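Local coordinates for protein polymerase X (Deinococcus radiodurans, PDB 2W9M) that probably extends DNA with deoxyribonucleoside triphosphates as a family X DNA polymerase, and carries a zinc-binding PHP domain that may add phosphoesterase activity, at residues A[515-518]-A[522-525]; A[331-336]-A[345-350]; A[211-216]-A[233-238]; A[171-176]-A[226-231]; A[471-476]-A[499-504]. All coordinates share one frame; numbering follows the deposited sequence.

How the contacts relate
Contacts 1 and 2 are buried, belong to the zinc cluster of the PHP domain and share one of its ions. They touch where the backbone of 515-518 meets that of 331-336. In both, ligand side chains face the metals while neighbouring groups of the same segment pack on the other. Contacts 3 and 4 lie in the polymerase part, with centres about 9 Å apart. They share a hairpin, since strands 224-228 and 231-238 are neighbours in one sheet. Contact 3 is buried and wholly apolar, whereas contact 4 is partly buried and mixes apolar and charged groups. Contact 5 is a surface contact between two helices, and a salt-bridge network dominates it.

Contact 1: residues A[515-518]-A[522-525]; sequences TDAH and GLRD. With ZN (zinc ion), chain D; ZN (zinc ion), chain C.
The zinc-binding loop that follows strand 511-514 of the PHP domain folds back on itself here, bringing Thr515 and Ala517 against Gly522 and Leu523. Ala517 CB rests on the backbone of the 3-10 turn, 3.6 Å from Gly522 C. Ala517 CB also meets Leu523 CD2 at 3.9 Å. Thr515 is the other point of contact; its side chain crosses that of Leu523 at a slant. Thr515 CB is 3.5 Å from Gly522 O, and its CG2 lies against Leu523 O. The Leu523 side chain starts off away from the loop, but its CD2 branch comes back to touch both Thr515 OG1 and Ala517 CB. No direct hydrogen bond joins the two segments.

Asp516 and His518 point the other way, to the metals. Asp516 OD1 binds one zinc ion at 2.4 Å, together with His332, His334 and Glu401. His518 NE2 binds a second at 2.1 Å, with Asp339 and His364. A weak hydrogen bond from His518 ND1 to Asp516 O ties the two ligand residues together. Asn489 holds Asp516 OD2, and Arg164 pairs with Asp525. The loop leads into helix 526-535, while Ala517 and Leu523 pack on helix 344-353 through Met347, Ala350 and Thr351.

Contact 2: residues A[331-336]-A[345-350]; sequences IHTHST and REMAEA. With ZN (zinc ion), chain D.
Met347 reaches from its helix to Thr333 CB and the carbonyl oxygen of His334, at the end of the first strand of the PHP domain. The contact closes part of a beta-alpha-beta unit made of strand 329-333, helix 344-353 and strand 358-364. Such units build the distorted barrel known from PHP domains.

The Met347 chain leaves the helix toward the strand. It bends at chi2 (-71°) and again, in the same sense, at chi3, so it arrives as a compact hook and not as a straight rod. The methyl CE does the touching. Met347 CE lies 3.9 Å from Thr333 CB, and the carbonyl oxygen of His334 is also close. Thr333 turns its CB to the helix, but its polar end is held elsewhere, because OG1 bonds to Gly360 O of the neighbouring strand.

The His334 side chain leaves the backbone away from the helix, and its ring binds the metal, so one residue offers its backbone to the helix and its ring to the zinc. His332 and His334 both use NE2 to bind the same zinc ion. Their ring planes are about 58° apart, and the angle between the two nitrogens at the metal is about 102°. Glu401 and Asp516 complete the set of protein ligands. Glu487 is hydrogen-bonded to His332 ND1 and helps orient that ring. The His334 ring stacks on that of His518, a ligand of a neighbouring zinc. At the metal, His332 NE2 and His334 NE2 each stand 2.3 Å from the zinc.

Contact 3: residues A[211-216]-A[233-238]; sequences ARLPEL and VEIACA
Leu213 and Leu216 pinch the tip of Ile235 between them. The Ile235 CD1 methyl is the bump. It projects from the strand into the notch formed by the two leucines, with Leu216 CD1 at 3.6 Å and Leu213 CD1 at 3.7 Å. The leucine methyls, Leu213 CD1 and Leu216 CD1, are themselves 3.9 Å apart. The three methyls therefore make a close triangle. Both leucine side chains cross that of Ile235 at about a right angle, so the groups meet by their ends and do not run side by side.

Ile235 is extended at chi2 (-180°), which carries CD1 well out from the strand. Leu216 forks over the strand. One branch reaches Ile235, while CD2 turns to Val233 CG1 in a looser contact of 4.3 Å.

Strand 231-238 lies in the mixed sheet of the polymerase part, a setting consistent with the palm of family X polymerases. The segment 211-216 is the end of helix 206-212 and the loop that leads into strand 217-218. The loop covers the face to which Val233 and Ile235 turn, while Glu234 between them points to the other side. There Glu234 forms salt bridges with Arg196 and Arg250. On the packed face, Leu177 touches both Leu213 and Ile235, and Leu173 of helix 163-176 meets Val233.

Contact 4: residues A[171-176]-A[226-231]; sequences EELAGA and GDYEGV
Tyr228 faces helix 163-176 and meets two of its side chains, Glu172 and Leu173. Leu173 CD2 lies over one ring face, with Tyr228 CD1 as its nearest ring atom at 4.4 Å. The carboxylate of Glu172 comes in obliquely. Its OE2 is 3.1 Å from Tyr228 CE2, and the carboxylate and ring planes are almost perpendicular, at 89°. Glu172 stretches straight out from the helix, with chi2 at -178°, and so reaches the ring. The Tyr228 hydroxyl is not bonded to Glu172. It is hydrogen-bonded to Glu129.

On the opposite face of the ring, Glu229 CG lies 4.1 Å above the plane, toward the rim. Tyr228 ends strand 224-228 and opens a type I' turn to Val231. Strands 224-228 and 231-238 thus form a beta hairpin with a two-residue loop, Glu229-Gly230. The turn is closed by Tyr228 N to Val231 O at 2.9 Å, with a matching bond from Val231 N to Tyr228 O. These bonds hold the backbone of Tyr228 in the hairpin.

Farther out, Arg125 forms salt bridges with both Glu172 and Glu229. It probably eases the charge of these two acids, which both have Glu129 close by as a like charge. Val169 and Val233 also pack on Tyr228.

Contact 5: residues A[471-476]-A[499-504]; sequences DLDAVL and WREALR
Asp473 and Arg504 form an end-on salt bridge between the first turn of helix 472-482 and the C-terminal end of helix 499-505. The helix segments are 12.1 Å apart at closest approach and cross at -54°, so the long Arg504 chain spans most of the gap. Arg504 does this with a bend at chi3 (66°), which swings its guanidinium across to Asp473. Arg504 NH2 bonds Asp473 OD1 at 3.0 Å in a nearly straight line, and Arg504 NH1 bonds Asp473 OD2 at 3.2 Å. Both carboxylate oxygens use their syn lone pairs, and the two flat groups are nearly coplanar, 23° apart.

Glu501 folds at chi2 and brings its OE1 to Arg504 NH1 at 2.7 Å, one helical turn back. Its bent chain also offers Glu501 CG to Leu472, whose CD1 lies 3.6 Å away. Trp505 gives Asp473 OD2 a weak hydrogen bond.

NH1 of Arg504 thus serves two carboxylates at once. Asp473 OD2 and Glu501 OE1 are only 4.1 Å apart, and the arginine charge between them probably offsets their repulsion. Three bonds close to its plane fix the rotation of the guanidinium; two of them cross between the helices, one stays within helix 499-505.

Contact 1: residues A[515-518]-A[522-525]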
# COMPACT_ATOMS: atom_id res chain seq x y z
N THR A 515 -3.91 4.10 5.91
CA THR A 515 -2.75 4.33 5.05
C THR A 515 -1.50 3.57 5.50
O THR A 515 -0.63 3.25 4.69
CB THR A 515 -2.42 5.83 4.98
OG1 THR A 515 -2.14 6.31 6.31
CG2 THR A 515 -3.57 6.61 4.40
N ASP A 516 -1.41 3.29 6.80
CA ASP A 516 -0.21 2.69 7.36
C ASP A 516 1.01 3.55 7.07
O ASP A 516 2.11 3.04 6.83
CB ASP A 516 -0.01 1.27 6.81
CG ASP A 516 0.87 0.41 7.70
OD1 ASP A 516 1.42 0.94 8.68
OD2 ASP A 516 1.00 -0.80 7.42
N ALA A 517 0.81 4.87 7.08
CA ALA A 517 1.87 5.82 6.75
C ALA A 517 3.09 5.74 7.67
O ALA A 517 2.97 5.82 8.89
CB ALA A 517 1.31 7.25 6.74
N HIS A 518 4.27 5.60 7.07
CA HIS A 518 5.52 5.63 7.82
C HIS A 518 6.22 6.98 7.64
O HIS A 518 7.32 7.20 8.14
CB HIS A 518 6.42 4.48 7.39
CG HIS A 518 6.01 3.16 7.94
ND1 HIS A 518 4.91 2.47 7.47
CD2 HIS A 518 6.53 2.40 8.93
CE1 HIS A 518 4.77 1.34 8.14
NE2 HIS A 518 5.74 1.28 9.04
N GLY A 522 2.97 9.61 3.22
CA GLY A 522 2.28 8.33 3.20
C GLY A 522 0.79 8.47 3.43
O GLY A 522 0.02 7.56 3.10
N LEU A 523 0.38 9.61 3.97
CA LEU A 523 -1.03 9.87 4.24
C LEU A 523 -1.80 10.10 2.95
O LEU A 523 -3.03 10.00 2.92
CB LEU A 523 -1.18 11.08 5.17
CG LEU A 523 -0.59 10.92 6.58
CD1 LEU A 523 -0.51 12.26 7.29
CD2 LEU A 523 -1.40 9.92 7.40
N ARG A 524 -1.08 10.41 1.87
CA ARG A 524 -1.70 10.61 0.57
C ARG A 524 -1.97 9.27 -0.14
O ARG A 524 -2.46 9.25 -1.27
CB ARG A 524 -0.84 11.51 -0.33
CG ARG A 524 -0.27 12.74 0.36
CD ARG A 524 0.12 13.81 -0.64
NE ARG A 524 -0.90 14.85 -0.76
CZ ARG A 524 -1.96 14.78 -1.56
NH1 ARG A 524 -2.16 13.72 -2.32
NH2 ARG A 524 -2.83 15.79 -1.59
N ASP A 525 -1.63 8.17 0.52
CA ASP A 525 -1.90 6.85 -0.02
C ASP A 525 -3.37 6.49 0.12
O ASP A 525 -3.87 5.59 -0.56
CB ASP A 525 -1.03 5.79 0.66
CG ASP A 525 0.42 5.83 0.19
OD1 ASP A 525 1.23 5.02 0.69
OD2 ASP A 525 0.74 6.68 -0.67
ZN ZN D . 1.61 -0.73 10.39
ZN ZN C . 6.35 -0.33 10.24
O HOH W 1 1.82 4.42 3.05

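Contact 2: residues A[331-336]-A[345-350]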
# COMPACT_ATOMS: atom_id res chain seq x y z
N ILE A 331 -6.17 6.69 10.86
CA ILE A 331 -5.61 5.83 11.89
C ILE A 331 -4.58 4.84 11.33
O ILE A 331 -4.43 4.70 10.11
CB ILE A 331 -6.70 5.06 12.66
CG1 ILE A 331 -7.39 4.04 11.75
CG2 ILE A 331 -7.70 6.04 13.27
CD1 ILE A 331 -8.43 3.19 12.47
N HIS A 332 -3.89 4.17 12.24
CA HIS A 332 -2.80 3.26 11.90
C HIS A 332 -1.70 3.98 11.12
O HIS A 332 -1.48 3.72 9.94
CB HIS A 332 -3.34 2.05 11.13
CG HIS A 332 -2.32 0.98 10.91
ND1 HIS A 332 -2.51 -0.06 10.03
CD2 HIS A 332 -1.09 0.80 11.44
CE1 HIS A 332 -1.45 -0.84 10.04
NE2 HIS A 332 -0.56 -0.34 10.89
N THR A 333 -1.01 4.89 11.80
CA THR A 333 0.12 5.60 11.22
C THR A 333 1.35 5.34 12.09
O THR A 333 1.21 4.99 13.27
CB THR A 333 -0.14 7.11 11.17
OG1 THR A 333 -0.32 7.60 12.50
CG2 THR A 333 -1.38 7.41 10.34
N HIS A 334 2.54 5.50 11.53
CA HIS A 334 3.77 5.25 12.28
C HIS A 334 4.61 6.52 12.44
O HIS A 334 4.57 7.41 11.59
CB HIS A 334 4.59 4.13 11.64
CG HIS A 334 3.93 2.80 11.70
ND1 HIS A 334 4.26 1.83 12.62
CD2 HIS A 334 2.93 2.27 10.95
CE1 HIS A 334 3.50 0.76 12.44
NE2 HIS A 334 2.68 1.01 11.43
N SER A 335 5.35 6.58 13.54
CA SER A 335 6.16 7.75 13.85
C SER A 335 7.61 7.36 14.13
O SER A 335 7.98 6.18 14.06
CB SER A 335 5.61 8.47 15.08
OG SER A 335 5.89 7.74 16.27
N THR A 336 8.42 8.35 14.46
CA THR A 336 9.81 8.15 14.83
C THR A 336 9.98 7.18 16.01
O THR A 336 11.01 6.51 16.12
CB THR A 336 10.49 9.49 15.12
OG1 THR A 336 11.18 9.93 13.94
CG2 THR A 336 11.48 9.37 16.27
N ARG A 345 3.93 14.91 15.97
CA ARG A 345 3.43 16.25 15.67
C ARG A 345 3.41 16.52 14.17
O ARG A 345 2.42 17.03 13.65
CB ARG A 345 4.23 17.33 16.41
CG ARG A 345 3.65 18.74 16.23
CD ARG A 345 4.55 19.85 16.77
NE ARG A 345 4.35 20.11 18.19
CZ ARG A 345 5.13 19.65 19.16
NH1 ARG A 345 6.18 18.89 18.87
NH2 ARG A 345 4.86 19.94 20.43
N GLU A 346 4.50 16.19 13.48
CA GLU A 346 4.57 16.39 12.03
C GLU A 346 3.46 15.61 11.33
O GLU A 346 2.80 16.12 10.42
CB GLU A 346 5.94 15.97 11.48
CG GLU A 346 7.13 16.57 12.21
CD GLU A 346 8.47 16.14 11.62
OE1 GLU A 346 9.25 15.47 12.33
OE2 GLU A 346 8.73 16.47 10.44
N MET A 347 3.24 14.37 11.76
CA MET A 347 2.19 13.52 11.20
C MET A 347 0.80 14.11 11.46
O MET A 347 -0.02 14.19 10.54
CB MET A 347 2.28 12.09 11.74
CG MET A 347 3.57 11.37 11.36
SD MET A 347 3.63 10.93 9.60
CE MET A 347 2.40 9.63 9.54
N ALA A 348 0.54 14.54 12.69
CA ALA A 348 -0.74 15.15 13.02
C ALA A 348 -1.00 16.42 12.21
O ALA A 348 -2.07 16.59 11.63
CB ALA A 348 -0.84 15.43 14.51
N GLU A 349 -0.01 17.32 12.19
CA GLU A 349 -0.09 18.52 11.35
C GLU A 349 -0.37 18.14 9.90
O GLU A 349 -1.16 18.79 9.23
CB GLU A 349 1.21 19.32 11.42
CG GLU A 349 1.17 20.56 12.31
CD GLU A 349 1.81 20.32 13.67
OE1 GLU A 349 2.91 20.86 13.92
OE2 GLU A 349 1.21 19.59 14.49
N ALA A 350 0.30 17.09 9.43
CA ALA A 350 0.14 16.64 8.05
C ALA A 350 -1.30 16.20 7.76
O ALA A 350 -1.85 16.54 6.70
CB ALA A 350 1.12 15.51 7.74
ZN ZN D . 1.61 -0.73 10.39

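Contact 3: residues A[211-216]-A[233-238]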
# COMPACT_ATOMS: atom_id res chain seq x y z
N ALA A 211 4.06 15.48 -30.75
CA ALA A 211 4.61 16.83 -30.69
C ALA A 211 4.89 17.28 -29.25
O ALA A 211 5.71 18.16 -29.02
CB ALA A 211 3.69 17.81 -31.38
N ARG A 212 4.19 16.67 -28.29
CA ARG A 212 4.38 17.02 -26.88
C ARG A 212 5.18 15.93 -26.18
O ARG A 212 5.81 16.17 -25.15
CB ARG A 212 3.02 17.22 -26.20
CG ARG A 212 1.92 17.48 -27.19
CD ARG A 212 0.96 18.59 -26.77
NE ARG A 212 0.15 18.99 -27.92
CZ ARG A 212 -0.72 19.99 -27.91
NH1 ARG A 212 -0.92 20.70 -26.81
NH2 ARG A 212 -1.40 20.28 -29.02
N LEU A 213 5.15 14.73 -26.75
CA LEU A 213 5.95 13.61 -26.26
C LEU A 213 6.65 12.95 -27.43
O LEU A 213 6.17 11.95 -27.97
CB LEU A 213 5.08 12.60 -25.52
CG LEU A 213 4.29 13.11 -24.32
CD1 LEU A 213 3.42 12.01 -23.72
CD2 LEU A 213 5.21 13.71 -23.27
N PRO A 214 7.81 13.50 -27.84
CA PRO A 214 8.54 13.03 -29.02
C PRO A 214 9.08 11.61 -28.85
O PRO A 214 9.30 10.90 -29.83
CB PRO A 214 9.71 14.03 -29.13
CG PRO A 214 9.30 15.21 -28.28
CD PRO A 214 8.48 14.63 -27.18
N GLU A 215 9.29 11.22 -27.60
CA GLU A 215 9.88 9.92 -27.26
C GLU A 215 9.09 8.76 -27.87
O GLU A 215 9.66 7.83 -28.45
CB GLU A 215 9.91 9.74 -25.74
CG GLU A 215 9.84 11.04 -24.95
CD GLU A 215 9.13 10.87 -23.61
OE1 GLU A 215 8.58 9.77 -23.35
OE2 GLU A 215 9.11 11.84 -22.82
N LEU A 216 7.77 8.81 -27.72
CA LEU A 216 6.89 7.69 -28.03
C LEU A 216 7.02 7.18 -29.46
O LEU A 216 7.59 7.84 -30.33
CB LEU A 216 5.44 8.06 -27.72
CG LEU A 216 5.18 8.58 -26.31
CD1 LEU A 216 3.72 8.95 -26.13
CD2 LEU A 216 5.60 7.55 -25.27
N VAL A 233 4.38 2.76 -21.16
CA VAL A 233 3.36 3.76 -21.41
C VAL A 233 2.58 3.47 -22.68
O VAL A 233 3.15 3.07 -23.69
CB VAL A 233 3.99 5.16 -21.54
CG1 VAL A 233 3.00 6.14 -22.14
CG2 VAL A 233 4.47 5.65 -20.18
N GLU A 234 1.26 3.66 -22.62
CA GLU A 234 0.41 3.54 -23.79
C GLU A 234 -0.56 4.70 -23.86
O GLU A 234 -1.27 4.99 -22.90
CB GLU A 234 -0.36 2.22 -23.78
CG GLU A 234 0.49 1.00 -24.01
CD GLU A 234 -0.33 -0.28 -24.05
OE1 GLU A 234 -1.40 -0.29 -24.69
OE2 GLU A 234 0.11 -1.27 -23.43
N ILE A 235 -0.59 5.37 -25.01
CA ILE A 235 -1.49 6.48 -25.21
C ILE A 235 -2.31 6.20 -26.45
O ILE A 235 -1.77 5.98 -27.53
CB ILE A 235 -0.72 7.81 -25.35
CG1 ILE A 235 0.04 8.12 -24.05
CG2 ILE A 235 -1.66 8.95 -25.71
CD1 ILE A 235 0.82 9.40 -24.08
N ALA A 236 -3.63 6.18 -26.29
CA ALA A 236 -4.53 5.95 -27.40
C ALA A 236 -5.32 7.22 -27.66
O ALA A 236 -5.82 7.84 -26.73
CB ALA A 236 -5.47 4.79 -27.10
N CYS A 237 -5.41 7.61 -28.93
CA CYS A 237 -6.12 8.83 -29.29
C CYS A 237 -7.27 8.57 -30.27
O CYS A 237 -7.37 7.49 -30.85
CB CYS A 237 -5.15 9.86 -29.85
SG CYS A 237 -3.75 9.15 -30.74
N ALA A 238 -8.12 9.58 -30.44
CA ALA A 238 -9.30 9.47 -31.28
C ALA A 238 -9.84 10.86 -31.60
O ALA A 238 -9.55 11.82 -30.88
CB ALA A 238 -10.37 8.65 -30.57

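Contact 4: residues A[171-176]-A[226-231]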
# COMPACT_ATOMS: atom_id res chain seq x y z
N GLU A 171 -0.46 10.43 -14.59
CA GLU A 171 -0.78 11.79 -14.16
C GLU A 171 0.25 12.81 -14.66
O GLU A 171 -0.11 13.91 -15.08
CB GLU A 171 -0.93 11.87 -12.63
CG GLU A 171 -0.24 13.06 -11.98
CD GLU A 171 0.96 12.67 -11.10
OE1 GLU A 171 0.74 12.00 -10.06
OE2 GLU A 171 2.11 13.03 -11.44
N GLU A 172 1.52 12.43 -14.63
CA GLU A 172 2.60 13.31 -15.09
C GLU A 172 2.54 13.56 -16.60
O GLU A 172 2.70 14.69 -17.05
CB GLU A 172 3.96 12.73 -14.70
CG GLU A 172 5.13 13.69 -14.90
CD GLU A 172 6.47 13.06 -14.54
OE1 GLU A 172 7.41 13.82 -14.21
OE2 GLU A 172 6.57 11.82 -14.58
N LEU A 173 2.34 12.50 -17.38
CA LEU A 173 2.27 12.62 -18.84
C LEU A 173 1.04 13.39 -19.28
O LEU A 173 1.07 14.09 -20.29
CB LEU A 173 2.29 11.25 -19.51
CG LEU A 173 3.59 10.47 -19.33
CD1 LEU A 173 3.61 9.26 -20.24
CD2 LEU A 173 4.79 11.37 -19.58
N ALA A 174 -0.05 13.26 -18.53
CA ALA A 174 -1.25 14.03 -18.82
C ALA A 174 -0.90 15.52 -18.79
O ALA A 174 -1.40 16.30 -19.61
CB ALA A 174 -2.34 13.72 -17.82
N GLY A 175 -0.04 15.90 -17.86
CA GLY A 175 0.43 17.27 -17.73
C GLY A 175 0.96 17.84 -19.03
O GLY A 175 0.80 19.03 -19.31
N ALA A 176 1.60 17.00 -19.84
CA ALA A 176 2.19 17.43 -21.10
C ALA A 176 1.20 17.37 -22.26
O ALA A 176 1.49 17.83 -23.37
CB ALA A 176 3.42 16.60 -21.42
N GLY A 226 5.60 3.42 -25.46
CA GLY A 226 6.96 3.78 -25.11
C GLY A 226 7.29 3.37 -23.69
O GLY A 226 6.67 2.47 -23.13
N ASP A 227 8.27 4.04 -23.10
CA ASP A 227 8.76 3.70 -21.78
C ASP A 227 9.21 4.97 -21.09
O ASP A 227 10.18 5.60 -21.52
CB ASP A 227 9.94 2.73 -21.91
CG ASP A 227 10.15 1.89 -20.66
OD1 ASP A 227 9.29 1.03 -20.36
OD2 ASP A 227 11.20 2.07 -19.99
N TYR A 228 8.50 5.37 -20.04
CA TYR A 228 8.92 6.55 -19.28
C TYR A 228 9.56 6.17 -17.95
O TYR A 228 8.88 5.80 -17.00
CB TYR A 228 7.75 7.51 -19.05
CG TYR A 228 8.20 8.83 -18.47
CD1 TYR A 228 8.84 9.78 -19.27
CD2 TYR A 228 8.01 9.13 -17.13
CE1 TYR A 228 9.26 10.98 -18.75
CE2 TYR A 228 8.43 10.34 -16.60
CZ TYR A 228 9.05 11.26 -17.41
OH TYR A 228 9.47 12.46 -16.89
N GLU A 229 10.89 6.27 -17.90
CA GLU A 229 11.65 5.94 -16.71
C GLU A 229 11.32 4.56 -16.16
O GLU A 229 11.07 4.40 -14.97
CB GLU A 229 11.46 7.02 -15.64
CG GLU A 229 11.99 8.38 -16.08
CD GLU A 229 11.69 9.48 -15.09
OE1 GLU A 229 11.16 9.19 -14.00
OE2 GLU A 229 11.99 10.66 -15.41
N GLY A 230 11.33 3.57 -17.05
CA GLY A 230 11.11 2.18 -16.67
C GLY A 230 9.66 1.76 -16.67
O GLY A 230 9.35 0.57 -16.69
N VAL A 231 8.75 2.73 -16.64
CA VAL A 231 7.32 2.46 -16.62
C VAL A 231 6.74 2.46 -18.03
O VAL A 231 6.73 3.50 -18.69
CB VAL A 231 6.58 3.51 -15.78
CG1 VAL A 231 5.10 3.17 -15.71
CG2 VAL A 231 7.18 3.61 -14.39

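Contact 5: residues A[471-476]-A[499-504]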
# COMPACT_ATOMS: atom_id res chain seq x y z
N ASP A 471 -7.15 -19.57 6.04
CA ASP A 471 -8.55 -19.64 5.62
C ASP A 471 -9.25 -18.32 5.91
O ASP A 471 -9.84 -18.14 6.97
CB ASP A 471 -9.26 -20.78 6.34
CG ASP A 471 -10.73 -20.87 5.99
OD1 ASP A 471 -11.13 -20.29 4.95
OD2 ASP A 471 -11.48 -21.53 6.74
N LEU A 472 -9.18 -17.40 4.95
CA LEU A 472 -9.65 -16.04 5.18
C LEU A 472 -11.09 -15.99 5.68
O LEU A 472 -11.41 -15.23 6.60
CB LEU A 472 -9.50 -15.21 3.90
CG LEU A 472 -8.86 -13.82 4.03
CD1 LEU A 472 -9.51 -12.86 3.04
CD2 LEU A 472 -8.95 -13.26 5.44
N ASP A 473 -11.96 -16.80 5.09
CA ASP A 473 -13.38 -16.79 5.45
C ASP A 473 -13.62 -17.14 6.92
O ASP A 473 -14.48 -16.54 7.57
CB ASP A 473 -14.19 -17.73 4.54
CG ASP A 473 -14.53 -17.09 3.20
OD1 ASP A 473 -15.30 -17.71 2.42
OD2 ASP A 473 -14.04 -15.97 2.93
N ALA A 474 -12.87 -18.10 7.44
CA ALA A 474 -12.95 -18.44 8.85
C ALA A 474 -12.54 -17.24 9.71
O ALA A 474 -13.22 -16.90 10.68
CB ALA A 474 -12.06 -19.63 9.16
N VAL A 475 -11.43 -16.60 9.34
CA VAL A 475 -10.92 -15.46 10.10
C VAL A 475 -11.90 -14.29 10.06
O VAL A 475 -12.20 -13.70 11.10
CB VAL A 475 -9.55 -14.98 9.58
CG1 VAL A 475 -9.11 -13.75 10.34
CG2 VAL A 475 -8.52 -16.09 9.71
N LEU A 476 -12.40 -13.97 8.87
CA LEU A 476 -13.36 -12.89 8.71
C LEU A 476 -14.64 -13.17 9.50
O LEU A 476 -15.24 -12.25 10.06
CB LEU A 476 -13.68 -12.66 7.24
CG LEU A 476 -12.54 -12.09 6.38
CD1 LEU A 476 -13.04 -11.72 5.00
CD2 LEU A 476 -11.92 -10.89 7.07
N TRP A 499 -9.88 -6.16 -2.45
CA TRP A 499 -11.21 -5.63 -2.72
C TRP A 499 -12.19 -6.73 -3.10
O TRP A 499 -13.40 -6.58 -2.92
CB TRP A 499 -11.18 -4.53 -3.79
CG TRP A 499 -10.83 -5.01 -5.17
CD1 TRP A 499 -9.60 -5.00 -5.75
CD2 TRP A 499 -11.73 -5.57 -6.14
NE1 TRP A 499 -9.66 -5.52 -7.02
CE2 TRP A 499 -10.96 -5.88 -7.28
CE3 TRP A 499 -13.09 -5.85 -6.15
CZ2 TRP A 499 -11.52 -6.45 -8.43
CZ3 TRP A 499 -13.64 -6.41 -7.29
CH2 TRP A 499 -12.86 -6.71 -8.41
N ARG A 500 -11.67 -7.84 -3.60
CA ARG A 500 -12.51 -8.97 -3.96
C ARG A 500 -13.15 -9.60 -2.74
O ARG A 500 -14.31 -9.97 -2.77
CB ARG A 500 -11.72 -10.02 -4.75
CG ARG A 500 -11.41 -9.59 -6.17
CD ARG A 500 -10.23 -10.35 -6.75
NE ARG A 500 -9.73 -9.70 -7.95
CZ ARG A 500 -8.84 -8.70 -7.94
NH1 ARG A 500 -8.36 -8.26 -6.79
NH2 ARG A 500 -8.44 -8.16 -9.08
N GLU A 501 -12.39 -9.70 -1.66
CA GLU A 501 -12.91 -10.26 -0.41
C GLU A 501 -13.83 -9.26 0.30
O GLU A 501 -14.80 -9.65 0.94
CB GLU A 501 -11.78 -10.70 0.51
CG GLU A 501 -10.91 -11.80 -0.08
CD GLU A 501 -11.67 -13.09 -0.34
OE1 GLU A 501 -12.84 -13.20 0.11
OE2 GLU A 501 -11.11 -14.00 -0.98
N ALA A 502 -13.51 -7.97 0.19
CA ALA A 502 -14.35 -6.91 0.72
C ALA A 502 -15.71 -6.88 0.02
O ALA A 502 -16.73 -6.62 0.65
CB ALA A 502 -13.66 -5.57 0.59
N LEU A 503 -15.71 -7.13 -1.28
CA LEU A 503 -16.94 -7.19 -2.06
C LEU A 503 -17.86 -8.29 -1.54
O LEU A 503 -19.06 -8.10 -1.43
CB LEU A 503 -16.63 -7.42 -3.55
CG LEU A 503 -17.82 -7.51 -4.50
CD1 LEU A 503 -18.65 -6.23 -4.45
CD2 LEU A 503 -17.35 -7.79 -5.92
N ARG A 504 -17.27 -9.44 -1.21
CA ARG A 504 -18.04 -10.57 -0.71
C ARG A 504 -18.57 -10.36 0.70
O ARG A 504 -19.59 -10.94 1.08
CB ARG A 504 -17.19 -11.85 -0.76
CG ARG A 504 -16.99 -12.41 -2.15
CD ARG A 504 -16.08 -13.62 -2.16
NE ARG A 504 -16.66 -14.77 -1.46
CZ ARG A 504 -16.10 -15.37 -0.41
NH1 ARG A 504 -14.94 -14.95 0.07
NH2 ARG A 504 -16.70 -16.41 0.15